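Local coordinates for protein inositol-1-monophosphatase (PDB 5ZHH) that probably hydrolyses inositol monophosphates to free inositol and inorganic phosphate, at residues N3-L8 with A132-T137; I10-A15 with L127-A132; A49-V54 with I86-G91; G189-D194 with D204-R209. All blocks are in the same frame, centred on the assembly; numbering follows the deposited sequence.

Contact 1 of 4, residues N3-L8 with A132-T137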
loop_
_atom_site.group_PDB
_atom_site.type_symbol
_atom_site.label_atom_id
_atom_site.label_comp_id
_atom_site.label_asym_id
_atom_site.label_seq_id
_atom_site.Cartn_x
_atom_site.Cartn_y
_atom_site.Cartn_z
ATOM N N ASN A 3 -1.238 27.701 16.736
ATOM C CA ASN A 3 0.079 28.255 16.441
ATOM C C ASN A 3 1.040 27.129 16.081
ATOM O O ASN A 3 1.646 27.132 15.004
ATOM C CB ASN A 3 0.586 29.041 17.655
ATOM C CG ASN A 3 1.656 30.064 17.305
ATOM O OD1 ASN A 3 2.274 29.989 16.241
ATOM N ND2 ASN A 3 1.898 31.004 18.212
ATOM N N LEU A 4 1.108 26.103 16.933
ATOM C CA LEU A 4 1.942 24.939 16.654
ATOM C C LEU A 4 1.360 24.101 15.524
ATOM O O LEU A 4 2.104 23.435 14.795
ATOM C CB LEU A 4 2.128 24.104 17.918
ATOM C CG LEU A 4 2.967 24.837 18.968
ATOM C CD1 LEU A 4 3.127 24.003 20.235
ATOM C CD2 LEU A 4 4.317 25.223 18.387
ATOM N N GLN A 5 0.030 24.093 15.395
ATOM C CA GLN A 5 -0.613 23.344 14.320
ATOM C C GLN A 5 -0.194 23.872 12.953
ATOM O O GLN A 5 -0.002 23.096 12.011
ATOM C CB GLN A 5 -2.132 23.411 14.479
ATOM C CG GLN A 5 -2.898 22.568 13.479
ATOM C CD GLN A 5 -2.776 21.087 13.774
ATOM O OE1 GLN A 5 -3.136 20.633 14.861
ATOM N NE2 GLN A 5 -2.275 20.324 12.807
ATOM N N THR A 6 -0.043 25.191 12.827
ATOM C CA THR A 6 0.439 25.762 11.572
ATOM C C THR A 6 1.850 25.278 11.257
ATOM O O THR A 6 2.145 24.903 10.115
ATOM C CB THR A 6 0.392 27.290 11.653
ATOM O OG1 THR A 6 -0.971 27.714 11.726
ATOM C CG2 THR A 6 1.049 27.928 10.430
ATOM N N PHE A 7 2.729 25.255 12.267
ATOM C CA PHE A 7 4.071 24.719 12.068
ATOM C C PHE A 7 4.019 23.253 11.677
ATOM O O PHE A 7 4.735 22.816 10.769
ATOM C CB PHE A 7 4.899 24.878 13.345
ATOM C CG PHE A 7 5.108 26.300 13.758
ATOM C CD1 PHE A 7 5.207 27.297 12.811
ATOM C CD2 PHE A 7 5.203 26.636 15.097
ATOM C CE1 PHE A 7 5.402 28.616 13.192
ATOM C CE2 PHE A 7 5.401 27.952 15.484
ATOM C CZ PHE A 7 5.497 28.943 14.531
ATOM N N LEU A 8 3.160 22.483 12.349
ATOM C CA LEU A 8 3.058 21.052 12.090
ATOM C C LEU A 8 2.518 20.770 10.691
ATOM O O LEU A 8 2.958 19.818 10.030
ATOM C CB LEU A 8 2.175 20.409 13.162
ATOM C CG LEU A 8 1.901 18.916 13.014
ATOM C CD1 LEU A 8 3.212 18.146 13.092
ATOM C CD2 LEU A 8 0.917 18.435 14.070
ATOM N N ALA A 132 3.650 19.916 20.658
ATOM C CA ALA A 132 3.328 20.157 22.061
ATOM C C ALA A 132 1.846 20.450 22.244
ATOM O O ALA A 132 1.298 21.364 21.619
ATOM C CB ALA A 132 4.168 21.319 22.594
ATOM N N GLY A 133 1.191 19.646 23.080
ATOM C CA GLY A 133 -0.213 19.819 23.374
ATOM C C GLY A 133 -1.165 19.354 22.295
ATOM O O GLY A 133 -2.381 19.416 22.503
ATOM N N LEU A 134 -0.662 18.877 21.155
ATOM C CA LEU A 134 -1.513 18.475 20.048
ATOM C C LEU A 134 -1.568 16.970 19.837
ATOM O O LEU A 134 -2.354 16.512 19.000
ATOM C CB LEU A 134 -1.043 19.143 18.750
ATOM C CG LEU A 134 -1.089 20.673 18.770
ATOM C CD1 LEU A 134 -0.715 21.228 17.405
ATOM C CD2 LEU A 134 -2.462 21.167 19.216
ATOM N N GLY A 135 -0.754 16.197 20.546
ATOM C CA GLY A 135 -0.797 14.754 20.455
ATOM C C GLY A 135 0.184 14.184 19.440
ATOM O O GLY A 135 0.846 14.893 18.678
ATOM N N ALA A 136 0.258 12.858 19.430
ATOM C CA ALA A 136 1.161 12.126 18.563
ATOM C C ALA A 136 0.364 11.138 17.729
ATOM O O ALA A 136 -0.543 10.467 18.239
ATOM C CB ALA A 136 2.237 11.383 19.378
ATOM N N THR A 137 0.712 11.053 16.446
ATOM C CA THR A 137 0.013 10.183 15.518
ATOM C C THR A 137 1.006 9.500 14.595
ATOM O O THR A 137 2.104 10.002 14.337
ATOM C CB THR A 137 -0.998 10.940 14.634
ATOM O OG1 THR A 137 -0.309 11.968 13.911
ATOM C CG2 THR A 137 -2.119 11.541 15.462
#
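Leu4 meets Ala132 and Leu134 at the edge of the protein, with Gln5 completing the first shell. Branch CD1 of Leu4 rests on Ala132, 3.7 Å from Ala132 CB and 3.5 Å from Ala132 O. Leu134 brings its own CD1 to the helix surface between Leu4 and Gln5. That single methyl lies 3.6 Å from Gln5 N, so it is pressed on main chain as much as on side chain. Its side-chain neighbours are Leu4 CB and Gln5 OE1, the latter 3.6 Å from Leu134 CD1.

Gln5 reaches this spot by a bend: with CG anti to the backbone N (chi1 -175°), chi2 near 72° folds the amide back beside Leu134, while NE2 bonds to Asp9 one turn on and fixes which way the amide is turned. On the strand side, Gly133 N and Gly135 N both bond to the carboxylate of Glu225, one oxygen each, which grips the turn carrying Leu134 from either side of that residue in the chain. Leu4 also packs on Val116 and Ile110 of the sheet, and Gln5 on Arg60 of the second subunit. The start of helix 3-25 thus packs on the tight turn of the beta hairpin 126-131/135-138, and beyond it the helix lies along the large mixed, mostly antiparallel sheet of the inositol monophosphatase fold.

Contact 2 of 4, residues I10-A15 with L127-A132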
loop_
_atom_site.group_PDB
_atom_site.type_symbol
_atom_site.label_atom_id
_atom_site.label_comp_id
_atom_site.label_asym_id
_atom_site.label_seq_id
_atom_site.Cartn_x
_atom_site.Cartn_y
_atom_site.Cartn_z
ATOM N N ILE A 10 2.980 22.556 7.994
ATOM C CA ILE A 10 4.004 22.816 6.988
ATOM C C ILE A 10 5.114 21.775 7.067
ATOM O O ILE A 10 5.630 21.315 6.039
ATOM C CB ILE A 10 4.559 24.242 7.148
ATOM C CG1 ILE A 10 3.462 25.265 6.872
ATOM C CG2 ILE A 10 5.732 24.462 6.204
ATOM C CD1 ILE A 10 2.726 25.013 5.596
ATOM N N ALA A 11 5.508 21.391 8.280
ATOM C CA ALA A 11 6.518 20.344 8.413
ATOM C C ALA A 11 6.035 19.033 7.809
ATOM O O ALA A 11 6.829 18.280 7.231
ATOM C CB ALA A 11 6.884 20.148 9.883
ATOM N N THR A 12 4.737 18.748 7.920
ATOM C CA THR A 12 4.199 17.524 7.336
ATOM C C THR A 12 4.327 17.546 5.817
ATOM O O THR A 12 4.791 16.576 5.206
ATOM C CB THR A 12 2.740 17.340 7.754
ATOM O OG1 THR A 12 2.656 17.293 9.186
ATOM C CG2 THR A 12 2.191 16.048 7.184
ATOM N N GLU A 13 3.933 18.656 5.185
ATOM C CA GLU A 13 4.033 18.734 3.731
ATOM C C GLU A 13 5.491 18.717 3.283
ATOM O O GLU A 13 5.826 18.097 2.268
ATOM C CB GLU A 13 3.307 19.982 3.216
ATOM C CG GLU A 13 3.491 20.286 1.721
ATOM C CD GLU A 13 2.855 19.253 0.786
ATOM O OE1 GLU A 13 2.080 18.394 1.256
ATOM O OE2 GLU A 13 3.125 19.317 -0.435
ATOM N N ALA A 14 6.382 19.349 4.049
ATOM C CA ALA A 14 7.801 19.288 3.712
ATOM C C ALA A 14 8.318 17.856 3.793
ATOM O O ALA A 14 9.078 17.411 2.926
ATOM C CB ALA A 14 8.601 20.212 4.629
ATOM N N ALA A 15 7.891 17.110 4.812
ATOM C CA ALA A 15 8.338 15.730 4.968
ATOM C C ALA A 15 7.808 14.841 3.850
ATOM O O ALA A 15 8.536 13.983 3.332
ATOM C CB ALA A 15 7.889 15.191 6.325
ATOM N N LEU A 127 4.039 7.944 8.552
ATOM C CA LEU A 127 4.144 9.370 8.824
ATOM C C LEU A 127 3.884 9.593 10.311
ATOM O O LEU A 127 2.753 9.437 10.774
ATOM C CB LEU A 127 3.143 10.138 7.959
ATOM C CG LEU A 127 3.029 11.639 8.189
ATOM C CD1 LEU A 127 4.352 12.299 7.848
ATOM C CD2 LEU A 127 1.881 12.224 7.335
ATOM N N PHE A 128 4.930 9.935 11.061
ATOM C CA PHE A 128 4.810 10.210 12.487
ATOM C C PHE A 128 4.753 11.716 12.697
ATOM O O PHE A 128 5.582 12.455 12.156
ATOM C CB PHE A 128 5.981 9.606 13.269
ATOM C CG PHE A 128 6.078 8.099 13.160
ATOM C CD1 PHE A 128 6.775 7.506 12.112
ATOM C CD2 PHE A 128 5.478 7.284 14.106
ATOM C CE1 PHE A 128 6.858 6.118 11.997
ATOM C CE2 PHE A 128 5.574 5.895 14.015
ATOM C CZ PHE A 128 6.256 5.316 12.954
ATOM N N ARG A 129 3.786 12.171 13.485
ATOM C CA ARG A 129 3.573 13.599 13.673
ATOM C C ARG A 129 3.263 13.887 15.132
ATOM O O ARG A 129 2.484 13.168 15.763
ATOM C CB ARG A 129 2.435 14.115 12.776
ATOM C CG ARG A 129 2.795 14.152 11.293
ATOM C CD ARG A 129 1.553 14.213 10.414
ATOM N NE ARG A 129 0.721 15.394 10.632
ATOM C CZ ARG A 129 -0.423 15.371 11.311
ATOM N NH1 ARG A 129 -0.844 14.232 11.844
ATOM N NH2 ARG A 129 -1.148 16.475 11.456
ATOM N N GLY A 130 3.879 14.939 15.659
ATOM C CA GLY A 130 3.625 15.349 17.025
ATOM C C GLY A 130 3.941 16.811 17.215
ATOM O O GLY A 130 4.822 17.365 16.553
ATOM N N ALA A 131 3.210 17.441 18.129
ATOM C CA ALA A 131 3.472 18.820 18.510
ATOM C C ALA A 131 2.977 19.026 19.931
ATOM O O ALA A 131 2.009 18.392 20.359
ATOM C CB ALA A 131 2.802 19.816 17.551
ATOM N N ALA A 132 3.650 19.916 20.658
ATOM C CA ALA A 132 3.328 20.157 22.061
ATOM C C ALA A 132 1.846 20.450 22.244
ATOM O O ALA A 132 1.298 21.364 21.619
ATOM C CB ALA A 132 4.168 21.319 22.594
#
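The guanidinium group of Arg129 takes Thr12 OG1 at its edge, 3° out of the plane. Arg129 NE donates to Thr12 OG1 over 3.1 Å, with a bent N-H...O angle of 145°. The arginine chain kinks at chi3 (61°), which carries NE round to the threonine, and the two side chains cross at about a right angle. Thr12 CG2 meets the aliphatic part as well, 3.8 Å from Arg129 CD, and the same methyl touches Leu127 CD2 at 3.8 Å, so the threonine offers its hydroxyl to the arginine and its methyl to both strand residues. The hydroxyl is bonded twice, since it also pairs with Leu8 O one turn back. With an alanine at Arg129, Thr12 OG1 would probably lose its N-H donor and a gap would open beside Thr12 CG2. Arg140 packs against both Thr12 and Arg129. Glu13 of this chain makes a salt bridge to Arg140 of the second subunit and a long, weak ion pair with Arg129 of that subunit. Helix 3-25 here lies over strand 126-131, with Val118 of the adjoining strand 113-121 touching Thr12, Ala11 and Ala15, while helix 44-61 touches Ile10 and Ala14 through Ile57.

Contact 3 of 4, residues A49-V54 with I86-G91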
loop_
_atom_site.group_PDB
_atom_site.type_symbol
_atom_site.label_atom_id
_atom_site.label_comp_id
_atom_site.label_asym_id
_atom_site.label_seq_id
_atom_site.Cartn_x
_atom_site.Cartn_y
_atom_site.Cartn_z
ATOM N N ALA A 49 18.974 16.374 -2.788
ATOM C CA ALA A 49 17.700 16.740 -3.398
ATOM C C ALA A 49 16.597 16.824 -2.351
ATOM O O ALA A 49 15.711 17.684 -2.435
ATOM C CB ALA A 49 17.332 15.739 -4.491
ATOM N N SER A 50 16.631 15.933 -1.360
ATOM C CA SER A 50 15.648 15.983 -0.284
ATOM C C SER A 50 15.791 17.267 0.521
ATOM O O SER A 50 14.795 17.939 0.814
ATOM C CB SER A 50 15.809 14.760 0.621
ATOM O OG SER A 50 15.007 14.869 1.787
ATOM N N GLU A 51 17.027 17.640 0.855
ATOM C CA GLU A 51 17.264 18.851 1.641
ATOM C C GLU A 51 16.773 20.098 0.914
ATOM O O GLU A 51 16.170 20.984 1.530
ATOM C CB GLU A 51 18.754 18.978 1.967
ATOM C CG GLU A 51 19.102 20.214 2.784
ATOM C CD GLU A 51 20.551 20.234 3.242
ATOM O OE1 GLU A 51 21.375 20.899 2.581
ATOM O OE2 GLU A 51 20.869 19.591 4.262
ATOM N N ALA A 52 17.039 20.196 -0.393
ATOM C CA ALA A 52 16.587 21.359 -1.153
ATOM C C ALA A 52 15.070 21.501 -1.101
ATOM O O ALA A 52 14.548 22.613 -0.962
ATOM C CB ALA A 52 17.066 21.265 -2.603
ATOM N N VAL A 53 14.349 20.382 -1.203
ATOM C CA VAL A 53 12.890 20.412 -1.120
ATOM C C VAL A 53 12.438 20.884 0.259
ATOM O O VAL A 53 11.532 21.718 0.380
ATOM C CB VAL A 53 12.306 19.030 -1.467
ATOM C CG1 VAL A 53 10.852 18.940 -1.046
ATOM C CG2 VAL A 53 12.440 18.769 -2.950
ATOM N N VAL A 54 13.047 20.344 1.320
ATOM C CA VAL A 54 12.663 20.736 2.677
ATOM C C VAL A 54 12.944 22.216 2.908
ATOM O O VAL A 54 12.093 22.957 3.416
ATOM C CB VAL A 54 13.388 19.871 3.724
ATOM C CG1 VAL A 54 13.043 20.366 5.119
ATOM C CG2 VAL A 54 12.994 18.416 3.587
ATOM N N ILE A 86 16.798 19.808 10.819
ATOM C CA ILE A 86 16.387 19.064 9.628
ATOM C C ILE A 86 17.388 17.946 9.360
ATOM O O ILE A 86 18.588 18.209 9.224
ATOM C CB ILE A 86 16.318 19.984 8.397
ATOM C CG1 ILE A 86 15.283 21.085 8.584
ATOM C CG2 ILE A 86 16.021 19.174 7.152
ATOM C CD1 ILE A 86 14.021 20.614 9.184
ATOM N N ASP A 87 16.898 16.711 9.241
ATOM C CA ASP A 87 17.687 15.660 8.602
ATOM C C ASP A 87 16.986 15.240 7.319
ATOM O O ASP A 87 15.938 14.574 7.381
ATOM C CB ASP A 87 17.902 14.446 9.508
ATOM C CG ASP A 87 19.026 13.536 9.003
ATOM O OD1 ASP A 87 19.360 13.597 7.798
ATOM O OD2 ASP A 87 19.582 12.758 9.801
ATOM N N PRO A 88 17.512 15.599 6.144
ATOM C CA PRO A 88 16.832 15.228 4.895
ATOM C C PRO A 88 16.889 13.740 4.601
ATOM O O PRO A 88 16.137 13.267 3.742
ATOM C CB PRO A 88 17.591 16.029 3.829
ATOM C CG PRO A 88 18.964 16.222 4.424
ATOM C CD PRO A 88 18.742 16.377 5.909
ATOM N N LEU A 89 17.774 12.997 5.270
ATOM C CA LEU A 89 17.886 11.555 5.048
ATOM C C LEU A 89 18.623 10.972 6.260
ATOM O O LEU A 89 19.850 10.881 6.263
ATOM C CB LEU A 89 18.596 11.244 3.744
ATOM C CG LEU A 89 18.890 9.795 3.346
ATOM C CD1 LEU A 89 17.729 8.887 3.659
ATOM C CD2 LEU A 89 19.229 9.732 1.854
ATOM N N ASP A 90 17.857 10.594 7.279
ATOM C CA ASP A 90 18.420 9.873 8.414
ATOM C C ASP A 90 18.487 8.395 8.060
ATOM O O ASP A 90 17.528 7.842 7.515
ATOM C CB ASP A 90 17.575 10.076 9.670
ATOM C CG ASP A 90 18.193 9.427 10.894
ATOM O OD1 ASP A 90 19.427 9.546 11.077
ATOM O OD2 ASP A 90 17.451 8.767 11.653
ATOM N N GLY A 91 19.624 7.764 8.334
ATOM C CA GLY A 91 19.826 6.383 7.941
ATOM C C GLY A 91 20.541 6.280 6.607
ATOM O O GLY A 91 20.132 5.509 5.737
#
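Ser50 makes the polar link of this contact: its OG donates to Pro88 O over 2.8 Å. The C=O...donor angle is 121°, and the hydroxyl is tilted 18° from the carbonyl plane. The serine can make this bond because OG stands anti to the backbone N (chi1 171°), directed off the helix towards the corner in the strand.

Van der Waals packing adjoins the bond. The Pro88 ring is set against the helix backbone, with CB 3.4 Å from Glu51 N, while CG of the ring lies 3.7 Å from Glu51 CB. The extended Glu51 chain runs side by side with the ring, pointing the same way. One helical turn on from Ser50, Val54 CG1 meets Ile86 CG2 at 3.8 Å as the two side chains slide past each other in opposite directions; Ala18 of helix 3-25 touches both Ser50 and Val54.

Within the strand segment, Asp87 OD1 accepts from Leu89 N at 3.0 Å, closing an Asx turn; the N-H comes from above the carboxylate plane. This turn holds the corner at Pro88 and Leu89, where the chain leaves the straight run of strand 82-90.

The sequence Asp-Pro-Leu-Asp-Gly here is a signature of the family, and in relatives its aspartates bind the catalytic magnesium ions. The chemistry therefore suggests a division of labour: apolar packing and one serine bond fix the proline corner to helix 44-61, while Asp87 and Asp90 remain on the side where Asp215 lies close, consistent with a metal site.

Contact 4 of 4, residues G189-D194 with D204-R209; sequences GSAALD and DGYWER
Tyr206 is swung across to helix 191-199 by a first torsion of 156°, CG lying anti to the backbone N. The helix backbone sets Asp194 CB over one face of that ring, and the Asp194 torsion, CG anti to the carbonyl carbon, turns the carboxylate so that OD2 comes to 3.8 Å from Tyr206 CE1. This is a CH-pi contact: Asp194 CB stands 4.1 Å from the centroid of the Tyr206 ring, 21° off the normal. The carboxylate is turned 54° from the ring plane, and Ser188 bonds to Asp194 OD1. Further along, Ala191 CB comes to 3.3 Å from Tyr206 OH. That hydroxyl donates to Glu208 OE1 over 2.5 Å, a short bond received on the anti side of the carboxylate; Glu208 OE1 in turn sits 3.7 Å from Ala191 CB. Here the start of helix 191-199, N-capped by Ser190 OG accepting from Leu193 N, packs on the central strand of the smaller mixed sheet, and in relatives the equivalents of Ala191 and Glu208 line the inositol pocket. A phenylalanine in place of Tyr206 would probably leave Glu208 OE1 without its hydroxyl donor and the carboxylate freer to turn. A water molecule lies 2.8 Å from both Asp194 OD2 and Glu208 OE1, though other acceptors compete for its protons.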
loop_
_atom_site.group_PDB
_atom_site.type_symbol
_atom_site.label_atom_id
_atom_site.label_comp_id
_atom_site.label_asym_id
_atom_site.label_seq_id
_atom_site.Cartn_x
_atom_site.Cartn_y
_atom_site.Cartn_z
ATOM N N GLY A 189 19.472 1.235 12.575
ATOM C CA GLY A 189 20.258 2.131 11.758
ATOM C C GLY A 189 19.666 3.510 11.531
ATOM O O GLY A 189 20.247 4.286 10.767
ATOM N N SER A 190 18.543 3.848 12.170
ATOM C CA SER A 190 17.968 5.193 12.064
ATOM C C SER A 190 17.517 5.663 13.440
ATOM O O SER A 190 16.535 5.145 13.984
ATOM C CB SER A 190 16.794 5.225 11.083
ATOM O OG SER A 190 16.100 6.462 11.188
ATOM N N ALA A 191 18.208 6.668 13.985
ATOM C CA ALA A 191 17.864 7.179 15.312
ATOM C C ALA A 191 16.475 7.818 15.330
ATOM O O ALA A 191 15.736 7.682 16.313
ATOM C CB ALA A 191 18.930 8.170 15.781
ATOM N N ALA A 192 16.103 8.531 14.260
ATOM C CA ALA A 192 14.778 9.147 14.228
ATOM C C ALA A 192 13.686 8.085 14.241
ATOM O O ALA A 192 12.708 8.196 14.991
ATOM C CB ALA A 192 14.634 10.054 13.002
ATOM N N LEU A 193 13.847 7.033 13.434
ATOM C CA LEU A 193 12.871 5.949 13.453
ATOM C C LEU A 193 12.885 5.205 14.778
ATOM O O LEU A 193 11.837 4.724 15.223
ATOM C CB LEU A 193 13.109 4.981 12.292
ATOM C CG LEU A 193 12.627 5.522 10.937
ATOM C CD1 LEU A 193 12.949 4.548 9.805
ATOM C CD2 LEU A 193 11.132 5.827 10.982
ATOM N N ASP A 194 14.050 5.091 15.419
ATOM C CA ASP A 194 14.079 4.468 16.734
ATOM C C ASP A 194 13.210 5.243 17.718
ATOM O O ASP A 194 12.418 4.650 18.454
ATOM C CB ASP A 194 15.519 4.352 17.243
ATOM C CG ASP A 194 16.342 3.353 16.441
ATOM O OD1 ASP A 194 15.737 2.484 15.766
ATOM O OD2 ASP A 194 17.589 3.403 16.515
ATOM N N ASP A 204 10.348 -0.415 23.892
ATOM C CA ASP A 204 10.076 0.214 25.172
ATOM C C ASP A 204 11.074 1.303 25.521
ATOM O O ASP A 204 10.793 2.112 26.405
ATOM C CB ASP A 204 10.055 -0.850 26.274
ATOM C CG ASP A 204 9.093 -1.974 25.956
ATOM O OD1 ASP A 204 7.888 -1.692 25.732
ATOM O OD2 ASP A 204 9.541 -3.133 25.900
ATOM N N GLY A 205 12.210 1.359 24.840
ATOM C CA GLY A 205 13.230 2.323 25.192
ATOM C C GLY A 205 14.358 2.317 24.188
ATOM O O GLY A 205 14.567 1.344 23.457
ATOM N N TYR A 206 15.086 3.425 24.176
ATOM C CA TYR A 206 16.137 3.692 23.210
ATOM C C TYR A 206 17.190 4.542 23.904
ATOM O O TYR A 206 16.851 5.423 24.699
ATOM C CB TYR A 206 15.557 4.397 21.969
ATOM C CG TYR A 206 16.544 5.221 21.160
ATOM C CD1 TYR A 206 17.565 4.615 20.435
ATOM C CD2 TYR A 206 16.450 6.612 21.129
ATOM C CE1 TYR A 206 18.462 5.377 19.692
ATOM C CE2 TYR A 206 17.343 7.376 20.396
ATOM C CZ TYR A 206 18.341 6.758 19.686
ATOM O OH TYR A 206 19.233 7.519 18.969
ATOM N N TRP A 207 18.463 4.235 23.662
ATOM C CA TRP A 207 19.547 5.080 24.142
ATOM C C TRP A 207 20.639 5.111 23.086
ATOM O O TRP A 207 20.805 4.156 22.325
ATOM C CB TRP A 207 20.111 4.599 25.490
ATOM C CG TRP A 207 21.134 3.517 25.365
ATOM C CD1 TRP A 207 22.500 3.665 25.363
ATOM C CD2 TRP A 207 20.883 2.117 25.213
ATOM N NE1 TRP A 207 23.108 2.440 25.226
ATOM C CE2 TRP A 207 22.140 1.472 25.133
ATOM C CE3 TRP A 207 19.718 1.340 25.149
ATOM C CZ2 TRP A 207 22.265 0.091 24.978
ATOM C CZ3 TRP A 207 19.843 -0.032 24.992
ATOM C CH2 TRP A 207 21.113 -0.644 24.911
ATOM N N GLU A 208 21.382 6.216 23.040
ATOM C CA GLU A 208 22.460 6.317 22.068
ATOM C C GLU A 208 23.373 7.476 22.441
ATOM O O GLU A 208 22.937 8.452 23.059
ATOM C CB GLU A 208 21.909 6.507 20.641
ATOM C CG GLU A 208 22.982 6.347 19.577
ATOM C CD GLU A 208 22.434 6.130 18.180
ATOM O OE1 GLU A 208 21.207 6.280 17.959
ATOM O OE2 GLU A 208 23.248 5.802 17.295
ATOM N N ARG A 209 24.646 7.346 22.075
ATOM C CA ARG A 209 25.607 8.432 22.162
ATOM C C ARG A 209 26.063 8.820 20.764
ATOM O O ARG A 209 25.880 8.074 19.796
ATOM C CB ARG A 209 26.822 8.045 23.020
ATOM C CG ARG A 209 27.679 6.944 22.424
ATOM C CD ARG A 209 29.050 6.862 23.090
ATOM N NE ARG A 209 29.884 8.025 22.802
ATOM C CZ ARG A 209 30.622 8.165 21.705
ATOM N NH1 ARG A 209 30.635 7.213 20.776
ATOM N NH2 ARG A 209 31.349 9.260 21.534
HETATM O O HOH W 1 20.124 4.563 15.982
#

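Overall arrangement
Contacts 1 and 2 are successive grips of helix 3-25 on one hairpin, their centres 8 Å apart and the hairpin strands tied by a probable hydrogen bond from Thr137 N to Arg129 O at 2.8 Å; both also touch the second subunit. Contact 3 brings the following helix, 44-61, against the same sheet and touches contact 2 where Val54 CG2 packs 4.1 Å from Ala14 O. It also leads to helix 191-199: Asp90 OD2 lies 2.7 Å from Ser190 OG and 2.9 Å from Ala192 N, probable hydrogen bonds that join contacts 3 and 4. The active site, judged from relatives, probably lies at this junction, whereas contact 1 is centred about 22 Å from the centre of contact 4.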